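Local coordinates for putative tetR-family transcriptional regulatory protein (Streptomyces coelicolor, PDB 2DG8) that probably binds DNA as a homodimer through an N-terminal helix-turn-helix motif and regulates transcription, at the interface of chains A and B. Coordinates in Å, arbitrary orientation; residue numbers count along the deposited sequence, not the author numbering. Chains: chain A/B, putative tetR-family transcriptional regulatory protein.

The interface of chains A and B. Residues chain A 101, 104-105, 108, 160; chain B 114-115, 121.
The backbone carbonyl oxygen of B:Ala115 is gripped from both subunits. From across the interface the side-chain amide nitrogen NE2 of A:Gln101 donates to B:Ala115 O at 2.7 Å, a nearly straight bond (162° at the hydrogen) that lies in the carbonyl plane and in the plane of the amide. A:Gln101 can deliver it because CG stands anti to its backbone N (chi1 174°) and the chain runs on extended, carrying the amide to the end of the partner helix. The second donor comes from the carbonyl's own chain: NH1 of B:Arg121 reaches B:Ala115 O at 3.0 Å, tilted from the carbonyl plane, while NE of the same guanidinium meets B:Ala114 O at 2.8 Å from above that carbonyl. Both acceptors lie close to the guanidinium plane, and the paired bonds fix its rotation; the A:Gln101 amide is turned 74° against it. The case illustrates how an arginine can cap the carbonyls at a helix C-terminus and may help present that helix end to a partner. Its aliphatic chain lies along the A:Leu160 backbone, B:Arg121 CD 3.9 Å from A:Leu160 CA. A leucine in place of B:Arg121 would probably leave B:Ala114 O without this donor and cost B:Ala115 O one of its donors, the A:Gln101 bond remaining, with the helix end freer to shift. Apolar contacts flank the polar centre. Methyl CD2 of A:Leu160 lies over the backbone of B:Ala114 and B:Ala115, 3.6 Å from B:Ala115 CA, and the B:Ala115 methyl CB abuts A:Leu104 CG at 3.7 Å. Helix 101-116 of chain A thus meets the C-terminal end of its twin in chain B, beside the start of helix 121-135, while A:Leu160 follows helix 141-159; the two-fold repeats this patch within the probable dimer interface.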
loop_
_atom_site.group_PDB
_atom_site.type_symbol
_atom_site.label_atom_id
_atom_site.label_comp_id
_atom_site.label_asym_id
_atom_site.label_seq_id
_atom_site.Cartn_x
_atom_site.Cartn_y
_atom_site.Cartn_z
ATOM N N GLN A 101 11.538 -7.952 -3.417
ATOM C CA GLN A 101 10.807 -7.888 -2.160
ATOM C C GLN A 101 11.285 -6.668 -1.369
ATOM O O GLN A 101 10.513 -6.063 -0.629
ATOM C CB GLN A 101 11.011 -9.170 -1.334
ATOM C CG GLN A 101 10.387 -9.113 0.064
ATOM C CD GLN A 101 10.347 -10.465 0.756
ATOM O OE1 GLN A 101 11.295 -11.249 0.667
ATOM N NE2 GLN A 101 9.253 -10.741 1.462
ATOM N N LEU A 104 9.342 -3.727 -2.607
ATOM C CA LEU A 104 7.964 -3.815 -2.137
ATOM C C LEU A 104 7.894 -3.371 -0.674
ATOM O O LEU A 104 7.013 -2.609 -0.291
ATOM C CB LEU A 104 7.455 -5.255 -2.266
ATOM C CG LEU A 104 6.109 -5.591 -1.626
ATOM C CD1 LEU A 104 4.972 -4.832 -2.329
ATOM C CD2 LEU A 104 5.894 -7.104 -1.705
ATOM N N VAL A 105 8.823 -3.860 0.141
ATOM C CA VAL A 105 8.861 -3.505 1.561
ATOM C C VAL A 105 9.130 -2.007 1.775
ATOM O O VAL A 105 8.474 -1.367 2.601
ATOM C CB VAL A 105 9.946 -4.351 2.311
ATOM C CG1 VAL A 105 10.116 -3.866 3.749
ATOM C CG2 VAL A 105 9.547 -5.816 2.303
ATOM N N GLN A 108 6.047 -0.078 0.932
ATOM C CA GLN A 108 5.059 -0.136 2.005
ATOM C C GLN A 108 5.497 0.631 3.254
ATOM O O GLN A 108 4.663 1.214 3.946
ATOM C CB GLN A 108 4.735 -1.593 2.355
ATOM C CG GLN A 108 4.152 -2.377 1.174
ATOM C CD GLN A 108 2.904 -1.722 0.589
ATOM O OE1 GLN A 108 2.721 -1.695 -0.623
ATOM N NE2 GLN A 108 2.041 -1.205 1.449
ATOM N N LEU A 160 0.894 -9.022 -2.856
ATOM C CA LEU A 160 0.435 -9.623 -1.607
ATOM C C LEU A 160 -0.580 -10.726 -1.820
ATOM O O LEU A 160 -1.369 -11.024 -0.930
ATOM C CB LEU A 160 -0.156 -8.547 -0.695
ATOM C CG LEU A 160 0.806 -7.405 -0.353
ATOM C CD1 LEU A 160 0.093 -6.367 0.488
ATOM C CD2 LEU A 160 2.023 -7.963 0.380
ATOM N N ALA B 114 2.466 -8.222 5.438
ATOM C CA ALA B 114 2.309 -9.225 4.388
ATOM C C ALA B 114 3.454 -9.153 3.369
ATOM O O ALA B 114 3.871 -10.178 2.815
ATOM C CB ALA B 114 0.958 -9.055 3.701
ATOM N N ALA B 115 3.968 -7.953 3.120
ATOM C CA ALA B 115 5.084 -7.808 2.185
ATOM C C ALA B 115 6.326 -8.498 2.761
ATOM O O ALA B 115 7.065 -9.187 2.044
ATOM C CB ALA B 115 5.379 -6.322 1.924
ATOM N N ARG B 121 0.173 -13.303 3.902
ATOM C CA ARG B 121 -0.502 -13.024 2.640
ATOM C C ARG B 121 -1.761 -13.867 2.512
ATOM O O ARG B 121 -2.521 -13.730 1.554
ATOM C CB ARG B 121 0.437 -13.265 1.455
ATOM C CG ARG B 121 1.524 -12.207 1.368
ATOM C CD ARG B 121 2.501 -12.426 0.231
ATOM N NE ARG B 121 3.707 -11.628 0.453
ATOM C CZ ARG B 121 4.771 -11.620 -0.346
ATOM N NH1 ARG B 121 5.820 -10.865 -0.041
ATOM N NH2 ARG B 121 4.787 -12.358 -1.451
#